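Local coordinates for probable 2-phosphosulfolactate phosphatase (Clostridium acetobutylicum, PDB 1VR0), which probably catalyses the magnesium-dependent hydrolysis of (2R)-O-phospho-3-sulfolactate to (2R)-3-sulfolactate and phosphate, at residues D38-T43 against K224-C229; G133-G138 against C230-V235; F163-F168 against K205-Y210. All coordinates share one frame; numbering follows the deposited sequence.

Contact 1. Residues D38-T43 against K224-C229. With MG (magnesium ion), chain D; 3SL ((2R)-3-sulfolactic acid), chain E.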
loop_
_atom_site.group_PDB
_atom_site.type_symbol
_atom_site.label_atom_id
_atom_site.label_comp_id
_atom_site.label_asym_id
_atom_site.label_seq_id
_atom_site.Cartn_x
_atom_site.Cartn_y
_atom_site.Cartn_z
ATOM N N ASP A 38 -11.380 9.981 2.555
ATOM C CA ASP A 38 -12.157 9.462 1.410
ATOM C C ASP A 38 -12.546 10.694 0.569
ATOM O O ASP A 38 -13.684 11.152 0.607
ATOM C CB ASP A 38 -13.396 8.687 1.899
ATOM C CG ASP A 38 -14.121 7.962 0.784
ATOM O OD1 ASP A 38 -13.449 7.342 -0.047
ATOM O OD2 ASP A 38 -15.373 7.968 0.712
HETATM N N MSE A 39 -11.600 11.258 -0.173
HETATM C CA MSE A 39 -11.809 12.609 -0.719
HETATM C C MSE A 39 -12.870 12.677 -1.812
HETATM O O MSE A 39 -13.477 13.747 -2.046
HETATM C CB MSE A 39 -10.502 13.228 -1.215
HETATM C CG MSE A 39 -9.825 12.423 -2.277
HETATM SE SE MSE A 39 -8.634 13.483 -3.448
HETATM C CE MSE A 39 -9.895 14.884 -3.990
ATOM N N LEU A 40 -13.099 11.550 -2.478
ATOM C CA LEU A 40 -14.124 11.499 -3.516
ATOM C C LEU A 40 -15.089 10.424 -3.125
ATOM O O LEU A 40 -15.016 9.315 -3.693
ATOM C CB LEU A 40 -13.506 11.175 -4.884
ATOM C CG LEU A 40 -12.739 12.361 -5.468
ATOM C CD1 LEU A 40 -11.947 11.989 -6.744
ATOM C CD2 LEU A 40 -13.644 13.529 -5.748
ATOM N N ARG A 41 -16.032 10.709 -2.209
ATOM C CA ARG A 41 -16.407 12.050 -1.741
ATOM C C ARG A 41 -16.751 12.160 -0.261
ATOM O O ARG A 41 -16.938 13.280 0.226
ATOM C CB ARG A 41 -17.628 12.568 -2.523
ATOM C CG ARG A 41 -17.406 12.794 -4.018
ATOM C CD ARG A 41 -18.727 12.950 -4.756
ATOM N NE ARG A 41 -19.482 11.688 -4.824
ATOM C CZ ARG A 41 -20.769 11.584 -5.162
ATOM N NH1 ARG A 41 -21.358 10.403 -5.190
ATOM N NH2 ARG A 41 -21.478 12.652 -5.484
ATOM N N ALA A 42 -16.804 11.044 0.467
ATOM C CA ALA A 42 -17.347 11.040 1.856
ATOM C C ALA A 42 -16.719 12.051 2.830
ATOM O O ALA A 42 -17.444 12.736 3.522
ATOM C CB ALA A 42 -17.307 9.654 2.481
ATOM N N THR A 43 -15.393 12.146 2.895
ATOM C CA THR A 43 -14.791 13.069 3.832
ATOM C C THR A 43 -14.838 14.494 3.330
ATOM O O THR A 43 -14.731 15.418 4.131
ATOM C CB THR A 43 -13.362 12.715 4.218
ATOM O OG1 THR A 43 -12.545 12.571 3.054
ATOM C CG2 THR A 43 -13.368 11.440 4.994
ATOM N N LYS A 224 -18.344 18.361 -11.537
ATOM C CA LYS A 224 -18.452 19.448 -10.552
ATOM C C LYS A 224 -17.926 19.024 -9.182
ATOM O O LYS A 224 -17.191 19.777 -8.553
ATOM C CB LYS A 224 -19.893 19.918 -10.365
ATOM C CG LYS A 224 -20.636 20.297 -11.629
ATOM C CD LYS A 224 -20.751 21.780 -11.790
ATOM C CE LYS A 224 -21.625 22.164 -13.009
ATOM N NZ LYS A 224 -23.072 22.188 -12.672
ATOM N N ASP A 225 -18.344 17.852 -8.702
ATOM C CA ASP A 225 -17.884 17.380 -7.390
ATOM C C ASP A 225 -16.374 17.172 -7.412
ATOM O O ASP A 225 -15.686 17.526 -6.461
ATOM C CB ASP A 225 -18.559 16.066 -6.975
ATOM C CG ASP A 225 -20.019 16.223 -6.554
ATOM O OD1 ASP A 225 -20.528 17.342 -6.203
ATOM O OD2 ASP A 225 -20.679 15.172 -6.548
ATOM N N PHE A 226 -15.869 16.600 -8.509
ATOM C CA PHE A 226 -14.428 16.357 -8.675
ATOM C C PHE A 226 -13.609 17.667 -8.567
ATOM O O PHE A 226 -12.611 17.730 -7.857
ATOM C CB PHE A 226 -14.142 15.643 -10.019
ATOM C CG PHE A 226 -12.698 15.682 -10.423
ATOM C CD1 PHE A 226 -11.771 14.920 -9.770
ATOM C CD2 PHE A 226 -12.261 16.525 -11.446
ATOM C CE1 PHE A 226 -10.422 14.983 -10.109
ATOM C CE2 PHE A 226 -10.898 16.591 -11.802
ATOM C CZ PHE A 226 -9.981 15.816 -11.123
ATOM N N GLU A 227 -14.036 18.710 -9.273
ATOM C CA GLU A 227 -13.283 19.957 -9.249
ATOM C C GLU A 227 -13.339 20.592 -7.868
ATOM O O GLU A 227 -12.366 21.211 -7.421
ATOM C CB GLU A 227 -13.840 20.977 -10.238
ATOM C CG GLU A 227 -14.160 20.436 -11.609
ATOM C CD GLU A 227 -13.170 20.849 -12.652
ATOM O OE1 GLU A 227 -13.579 21.682 -13.485
ATOM O OE2 GLU A 227 -12.011 20.339 -12.637
ATOM N N TYR A 228 -14.492 20.475 -7.218
ATOM C CA TYR A 228 -14.693 21.048 -5.909
ATOM C C TYR A 228 -13.795 20.350 -4.873
ATOM O O TYR A 228 -13.091 21.008 -4.112
ATOM C CB TYR A 228 -16.184 20.958 -5.522
ATOM C CG TYR A 228 -16.437 21.343 -4.103
ATOM C CD1 TYR A 228 -16.561 22.679 -3.745
ATOM C CD2 TYR A 228 -16.482 20.389 -3.099
ATOM C CE1 TYR A 228 -16.761 23.058 -2.421
ATOM C CE2 TYR A 228 -16.677 20.756 -1.768
ATOM C CZ TYR A 228 -16.826 22.092 -1.444
ATOM O OH TYR A 228 -17.041 22.484 -0.148
ATOM N N CYS A 229 -13.813 19.022 -4.867
ATOM C CA CYS A 229 -13.011 18.239 -3.917
ATOM C C CYS A 229 -11.498 18.369 -4.082
ATOM O O CYS A 229 -10.744 17.982 -3.187
ATOM C CB CYS A 229 -13.394 16.765 -3.984
ATOM S SG CYS A 229 -15.114 16.465 -3.495
HETATM MG MG MG D . -11.954 6.662 -1.439
HETATM O O11 3SL E . -18.147 4.037 -5.779
HETATM C C1 3SL E . -18.420 5.252 -5.861
HETATM O O12 3SL E . -18.541 5.896 -6.934
HETATM C C2 3SL E . -18.610 5.963 -4.575
HETATM O O2 3SL E . -17.617 5.475 -3.678
HETATM C C3 3SL E . -18.501 7.449 -4.852
HETATM S S 3SL E . -18.448 8.337 -3.448
HETATM O O3S 3SL E . -19.777 8.909 -3.171
HETATM O O1S 3SL E . -17.761 7.648 -2.303
HETATM O O2S 3SL E . -17.673 9.550 -3.735
HETATM O O HOH W 1 -11.809 9.054 -2.282
HETATM O O HOH W 2 -11.973 6.363 -3.899
#

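Contact 2. Residues G133-G138 against C230-V235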
loop_
_atom_site.group_PDB
_atom_site.type_symbol
_atom_site.label_atom_id
_atom_site.label_comp_id
_atom_site.label_asym_id
_atom_site.label_seq_id
_atom_site.Cartn_x
_atom_site.Cartn_y
_atom_site.Cartn_z
ATOM N N GLY A 133 -10.240 14.113 7.256
ATOM C CA GLY A 133 -9.419 14.912 6.371
ATOM C C GLY A 133 -9.786 14.806 4.915
ATOM O O GLY A 133 -10.378 13.828 4.460
ATOM N N SER A 134 -9.425 15.848 4.181
ATOM C CA SER A 134 -9.752 15.963 2.762
ATOM C C SER A 134 -8.816 17.004 2.217
ATOM O O SER A 134 -8.108 17.683 2.990
ATOM C CB SER A 134 -11.204 16.422 2.601
ATOM O OG SER A 134 -11.433 17.720 3.180
ATOM N N VAL A 135 -8.843 17.197 0.908
ATOM C CA VAL A 135 -8.086 18.317 0.318
ATOM C C VAL A 135 -8.569 19.648 0.870
ATOM O O VAL A 135 -7.779 20.564 1.116
ATOM C CB VAL A 135 -8.165 18.322 -1.245
ATOM C CG1 VAL A 135 -7.303 19.428 -1.848
ATOM C CG2 VAL A 135 -7.695 17.015 -1.781
ATOM N N LEU A 136 -9.876 19.742 1.060
ATOM C CA LEU A 136 -10.516 20.998 1.463
ATOM C C LEU A 136 -10.015 21.510 2.801
ATOM O O LEU A 136 -9.919 22.708 2.979
ATOM C CB LEU A 136 -12.025 20.800 1.568
ATOM C CG LEU A 136 -12.753 20.325 0.324
ATOM C CD1 LEU A 136 -14.101 19.731 0.723
ATOM C CD2 LEU A 136 -12.888 21.479 -0.644
ATOM N N ASN A 137 -9.731 20.608 3.745
ATOM C CA ASN A 137 -9.232 21.015 5.065
ATOM C C ASN A 137 -7.835 20.492 5.409
ATOM O O ASN A 137 -7.462 20.416 6.580
ATOM C CB ASN A 137 -10.245 20.662 6.164
ATOM C CG ASN A 137 -10.337 19.180 6.438
ATOM O OD1 ASN A 137 -9.867 18.370 5.657
ATOM N ND2 ASN A 137 -10.939 18.824 7.560
ATOM N N GLY A 138 -7.056 20.189 4.378
ATOM C CA GLY A 138 -5.716 19.622 4.536
ATOM C C GLY A 138 -4.804 20.420 5.439
ATOM O O GLY A 138 -4.253 19.876 6.381
ATOM N N CYS A 230 -11.062 18.906 -5.208
ATOM C CA CYS A 230 -9.654 19.197 -5.403
ATOM C C CYS A 230 -9.228 20.585 -4.935
ATOM O O CYS A 230 -8.067 20.928 -5.052
ATOM C CB CYS A 230 -9.326 19.051 -6.876
ATOM S SG CYS A 230 -9.385 17.349 -7.404
ATOM N N LYS A 231 -10.161 21.398 -4.440
ATOM C CA LYS A 231 -9.819 22.729 -3.948
ATOM C C LYS A 231 -9.113 22.656 -2.587
ATOM O O LYS A 231 -9.581 22.021 -1.643
ATOM C CB LYS A 231 -11.067 23.623 -3.901
ATOM C CG LYS A 231 -11.770 23.700 -5.262
ATOM C CD LYS A 231 -12.091 25.098 -5.761
ATOM C CE LYS A 231 -11.807 25.189 -7.316
ATOM N NZ LYS A 231 -11.765 26.588 -7.902
ATOM N N LYS A 232 -7.961 23.298 -2.511
ATOM C CA LYS A 232 -7.126 23.294 -1.303
ATOM C C LYS A 232 -7.609 24.274 -0.251
ATOM O O LYS A 232 -7.971 25.385 -0.577
ATOM C CB LYS A 232 -5.658 23.662 -1.651
ATOM C CG LYS A 232 -4.885 22.591 -2.435
ATOM C CD LYS A 232 -3.499 23.075 -2.838
ATOM C CE LYS A 232 -2.629 21.926 -3.245
ATOM N NZ LYS A 232 -1.434 22.437 -3.952
ATOM N N ASP A 233 -7.615 23.859 1.013
ATOM C CA ASP A 233 -7.610 24.820 2.130
ATOM C C ASP A 233 -8.739 25.817 2.087
ATOM O O ASP A 233 -8.540 26.995 2.373
ATOM C CB ASP A 233 -6.269 25.568 2.139
ATOM C CG ASP A 233 -6.076 26.453 3.371
ATOM O OD1 ASP A 233 -6.437 26.077 4.526
ATOM O OD2 ASP A 233 -5.536 27.563 3.181
ATOM N N ILE A 234 -9.932 25.370 1.722
ATOM C CA ILE A 234 -11.087 26.247 1.801
ATOM C C ILE A 234 -11.888 26.008 3.079
ATOM O O ILE A 234 -12.734 26.809 3.436
ATOM C CB ILE A 234 -12.000 26.195 0.552
ATOM C CG1 ILE A 234 -12.742 24.872 0.420
ATOM C CG2 ILE A 234 -11.205 26.487 -0.724
ATOM C CD1 ILE A 234 -13.724 24.923 -0.765
ATOM N N VAL A 235 -11.611 24.938 3.793
ATOM C CA VAL A 235 -12.273 24.719 5.076
ATOM C C VAL A 235 -11.228 24.699 6.197
ATOM O O VAL A 235 -10.211 24.019 6.076
ATOM C CB VAL A 235 -13.097 23.419 5.031
ATOM C CG1 VAL A 235 -13.629 23.061 6.416
ATOM C CG2 VAL A 235 -14.240 23.569 3.984
#

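Contact 3. Residues F163-F168 against K205-Y210. With MG (magnesium ion), chain D.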
loop_
_atom_site.group_PDB
_atom_site.type_symbol
_atom_site.label_atom_id
_atom_site.label_comp_id
_atom_site.label_asym_id
_atom_site.label_seq_id
_atom_site.Cartn_x
_atom_site.Cartn_y
_atom_site.Cartn_z
ATOM N N PHE A 163 -6.207 0.174 -2.573
ATOM C CA PHE A 163 -5.399 1.338 -2.763
ATOM C C PHE A 163 -6.018 2.201 -3.856
ATOM O O PHE A 163 -6.260 1.715 -4.970
ATOM C CB PHE A 163 -3.993 0.825 -3.168
ATOM C CG PHE A 163 -2.964 1.876 -3.288
ATOM C CD1 PHE A 163 -3.037 2.830 -4.284
ATOM C CD2 PHE A 163 -1.881 1.877 -2.454
ATOM C CE1 PHE A 163 -2.054 3.793 -4.431
ATOM C CE2 PHE A 163 -0.882 2.833 -2.590
ATOM C CZ PHE A 163 -0.979 3.792 -3.592
ATOM N N SER A 164 -6.226 3.482 -3.551
ATOM C CA SER A 164 -6.787 4.437 -4.499
ATOM C C SER A 164 -5.925 5.687 -4.552
ATOM O O SER A 164 -5.606 6.299 -3.525
ATOM C CB SER A 164 -8.202 4.801 -4.095
ATOM O OG SER A 164 -8.955 5.188 -5.226
ATOM N N ILE A 165 -5.550 6.059 -5.770
ATOM C CA ILE A 165 -4.690 7.223 -6.010
ATOM C C ILE A 165 -5.220 8.539 -5.437
ATOM O O ILE A 165 -4.438 9.351 -4.962
ATOM C CB ILE A 165 -4.374 7.359 -7.513
ATOM C CG1 ILE A 165 -3.184 6.451 -7.847
ATOM C CG2 ILE A 165 -4.074 8.792 -7.884
ATOM C CD1 ILE A 165 -2.881 6.279 -9.306
ATOM N N ASP A 166 -6.533 8.753 -5.476
ATOM C CA ASP A 166 -7.118 9.995 -4.896
ATOM C C ASP A 166 -6.794 10.088 -3.397
ATOM O O ASP A 166 -6.252 11.100 -2.920
ATOM C CB ASP A 166 -8.649 10.098 -5.135
ATOM C CG ASP A 166 -9.408 8.819 -4.776
ATOM O OD1 ASP A 166 -8.803 7.742 -4.605
ATOM O OD2 ASP A 166 -10.637 8.876 -4.676
ATOM N N ASP A 167 -7.092 9.035 -2.645
ATOM C CA ASP A 167 -6.878 9.103 -1.210
ATOM C C ASP A 167 -5.373 9.191 -0.908
ATOM O O ASP A 167 -4.969 9.821 0.033
ATOM C CB ASP A 167 -7.551 7.911 -0.484
ATOM C CG ASP A 167 -9.089 7.969 -0.570
ATOM O OD1 ASP A 167 -9.610 9.080 -0.684
ATOM O OD2 ASP A 167 -9.782 6.937 -0.530
ATOM N N PHE A 168 -4.555 8.568 -1.735
ATOM C CA PHE A 168 -3.129 8.491 -1.509
ATOM C C PHE A 168 -2.476 9.851 -1.720
ATOM O O PHE A 168 -1.658 10.283 -0.898
ATOM C CB PHE A 168 -2.537 7.461 -2.461
ATOM C CG PHE A 168 -1.102 7.037 -2.150
ATOM C CD1 PHE A 168 -0.818 6.251 -1.045
ATOM C CD2 PHE A 168 -0.058 7.352 -3.018
ATOM C CE1 PHE A 168 0.496 5.833 -0.777
ATOM C CE2 PHE A 168 1.238 6.931 -2.753
ATOM C CZ PHE A 168 1.511 6.161 -1.632
ATOM N N LYS A 205 -5.316 17.605 -8.994
ATOM C CA LYS A 205 -6.254 17.328 -10.107
ATOM C C LYS A 205 -5.676 16.407 -11.173
ATOM O O LYS A 205 -6.283 15.401 -11.538
ATOM C CB LYS A 205 -6.607 18.627 -10.827
ATOM C CG LYS A 205 -7.959 19.274 -10.544
ATOM C CD LYS A 205 -8.005 20.590 -11.357
ATOM C CE LYS A 205 -9.386 21.206 -11.407
ATOM N NZ LYS A 205 -9.359 22.412 -12.334
ATOM N N GLY A 206 -4.509 16.779 -11.685
ATOM C CA GLY A 206 -3.928 16.081 -12.823
ATOM C C GLY A 206 -3.701 14.607 -12.562
ATOM O O GLY A 206 -4.033 13.767 -13.371
ATOM N N PHE A 207 -3.154 14.289 -11.404
ATOM C CA PHE A 207 -2.714 12.950 -11.137
ATOM C C PHE A 207 -3.868 12.050 -10.713
ATOM O O PHE A 207 -3.854 10.851 -10.932
ATOM C CB PHE A 207 -1.612 13.007 -10.078
ATOM C CG PHE A 207 -0.892 11.742 -9.923
ATOM C CD1 PHE A 207 0.204 11.469 -10.706
ATOM C CD2 PHE A 207 -1.340 10.783 -9.022
ATOM C CE1 PHE A 207 0.861 10.247 -10.583
ATOM C CE2 PHE A 207 -0.680 9.550 -8.890
ATOM C CZ PHE A 207 0.414 9.296 -9.653
ATOM N N VAL A 208 -4.887 12.631 -10.110
ATOM C CA VAL A 208 -6.048 11.858 -9.726
ATOM C C VAL A 208 -6.720 11.229 -10.958
ATOM O O VAL A 208 -7.317 10.154 -10.878
ATOM C CB VAL A 208 -7.064 12.730 -8.969
ATOM C CG1 VAL A 208 -8.374 11.945 -8.705
ATOM C CG2 VAL A 208 -6.476 13.221 -7.659
ATOM N N LYS A 209 -6.612 11.896 -12.106
ATOM C CA LYS A 209 -7.198 11.347 -13.335
ATOM C C LYS A 209 -6.668 9.948 -13.717
ATOM O O LYS A 209 -7.286 9.271 -14.508
ATOM C CB LYS A 209 -7.063 12.328 -14.484
ATOM C CG LYS A 209 -7.861 13.559 -14.211
ATOM C CD LYS A 209 -7.750 14.553 -15.311
ATOM C CE LYS A 209 -8.374 15.863 -14.925
ATOM N NZ LYS A 209 -8.085 16.849 -15.954
ATOM N N TYR A 210 -5.553 9.511 -13.118
ATOM C CA TYR A 210 -5.055 8.135 -13.280
ATOM C C TYR A 210 -5.735 7.124 -12.357
ATOM O O TYR A 210 -5.584 5.939 -12.558
ATOM C CB TYR A 210 -3.535 8.080 -13.056
ATOM C CG TYR A 210 -2.769 8.972 -14.008
ATOM C CD1 TYR A 210 -2.917 8.827 -15.379
ATOM C CD2 TYR A 210 -1.901 9.971 -13.547
ATOM C CE1 TYR A 210 -2.257 9.654 -16.276
ATOM C CE2 TYR A 210 -1.222 10.842 -14.466
ATOM C CZ TYR A 210 -1.426 10.666 -15.818
ATOM O OH TYR A 210 -0.800 11.448 -16.757
HETATM MG MG MG D . -11.954 6.662 -1.439
HETATM O O HOH W 1 -11.809 9.054 -2.282
HETATM O O HOH W 2 -11.973 6.363 -3.899
#

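Contact 1. Residues D38-T43 against K224-C229
Three consecutive side chains, Met39, Leu40 and Arg41, leave the active-site loop at the start of helix 42-51 and meet one side of the short helix 223-229. Arg41 occupies the N-cap position and follows a cis peptide bond. Its CG lies beside the backbone N and anti to the carbonyl carbon (chi1 -65°), and a bend at chi3 swings the guanidinium between Asp225 and the bound 3-sulfolactate. NH2 donates to Asp225 OD2 at 2.8 Å in a salt bridge, with NH2 somewhat above the carboxylate plane and OD2 close to the guanidinium plane; the two groups are turned 35° against each other. The other edge groups serve the sulfonate, whose sulfur lies in the guanidinium plane. NE donates to O2S, whose position is less certain, and NH1 of Arg41 donates to O3S of the ligand at 3.0 Å. Asp225 uses its second oxygen, OD1, to bond Ser96.

Leu40, with CG anti to the carbonyl carbon, straddles the helix surface with its two methyls: CD2 rests 3.7 Å from Cys229 CB, while Leu40 CD1 lies 4.2 Å from Phe226 CD1, at the ring edge. Met39, a selenomethionine, has CG in the crowded position between N and the carbonyl carbon (chi1 59°); a further bend at chi3 brings its CE to 3.3 Å from Cys229 O. Its neighbour Asp38 faces the metal, binding magnesium through OD1, and Leu40 N donates to water 1 of the same metal at 2.8 Å.

The chemistry thus separates two tasks on one short loop, metal binding at Asp38 and sulfonate recognition at Arg41. The carboxylate of Asp225 is a second-shell group placed to orient the guanidinium and would be expected to stabilise its positive charge beside the anionic ligand.

Contact 2. Residues G133-G138 against C230-V235
This is a loop-to-loop contact joined by backbone hydrogen bonds and apolar side chains, in which the type I beta turn Val135-Gly138, joining strand 129-133 of the mixed sheet to helix 138-148, is gripped by the connection from helix 223-229 to strand 240-242. Two hydrogen bonds join the loops. Val235 N donates to Leu136 O at 2.9 Å, nearly straight at the hydrogen (167°) but arriving well above the carbonyl plane; the second, from Asp233 N to Val135 O, is weak at 3.3 Å. Asp233, the first of these donors along the chain, adopts a left-handed backbone conformation (phi 56°, psi 40°), and the chain bends there around the turn. Its CB points away, and OD1 forms a salt bridge with Lys236.

Val135 directs its side chain at the opposing backbone. With CG1 anti to its own N, that methyl lies 3.5 Å from Lys231 O and also approaches Cys230 O, while Lys232 CG packs against Val135 CG1 at 4.0 Å. The extended Lys232 chain then carries NZ to Glu202 O and Tyr198 OH.

The Asn137 amide links the turn to its surroundings: ND2 bonds the carbonyls of Ile132 in strand 129-133 and of Leu237, whereas OD1 receives a weak bond from Ser134 N. The CA of Asn137 also makes a CH···O contact with Val235 O, at 3.3 Å. Leu136 and Ile234 run side by side in the same direction near Tyr228, and Leu136 CD2 touches Ile234 CD1 at 3.5 Å.

Contact 3. Residues F163-F168 against K205-Y210
Magnesium is bound here by Asp167 OD2 at 2.4 Å, together with two waters; Asp38 and Gly158 O complete the protein ligands. Water 1 is gripped from two sides, donating to Asp167 OD1 and to Asp166 OD2, each at 2.7 Å. The neighbouring carboxylates reach the site by different torsions: Asp167 has CG beside its backbone N and anti to the carbonyl carbon, whereas Asp166 takes the crowded position between the two (chi1 48°). Ser164 holds the Asp166 carboxylate by its other oxygen, its OG donating to OD1 at 2.6 Å from above the carboxylate plane. Asp166 is thus a second-shell residue placed to orient a metal-bound water, and the Ser164 hydroxyl in turn fixes the Asp166 carboxylate.

The start of helix 165-181 also rests on residues 205-210 through apolar packing. Asp166 presents its CB to Val208 CG1 at 4.0 Å, while its carboxylate turns to water 1. Ile165 points toward this short helix and crosses Phe207 at about a right angle; its CG2, anti to the backbone N, meets the ring obliquely at 3.6 Å from Phe207 CD2. Tyr210 CD2 lies 3.8 Å above one face of the Phe207 ring, offset toward the rim, and Ile165 CD1 reaches the CB of Tyr210.

The contact also borders the subunit interface. Asp189 of the second subunit accepts a hydrogen bond from Ile165 N, and Tyr196 of that subunit meets the Phe207 ring edge-to-face. Within the chain, Phe168 and Phe207 pack on helix 189-199, Asp166 touches His213 of helix 212-219, and Val208 lies against Phe226 of helix 223-229; helix 165-181 itself follows strand 152-156 of the mixed sheet.

Overall arrangement
Contacts 1 and 3 share the magnesium ion and both of its waters, with centres about 12 Å apart. Met39 N lies 3.0 Å from Asp167 OD1, a probable hydrogen bond between the two. Arg41 of contact 1 reaches 3-sulfolactate, whereas contact 2 lies farther off: its Val135 side chain is about 11 Å from magnesium and its Leu136 side chain about 12 Å from the ligand. It nevertheless backs contact 1, where Met39 CE packs 3.8 Å from Val135 CG2 and Thr43 OG1 bonds Gly133 O. Residues 224-229 and 230-235 are continuous, so helix 223-229 leads contact 1 directly into contact 2. Contacts 2 and 3, about 15 Å between centres, meet where Cys230 CB packs on Lys205 CG.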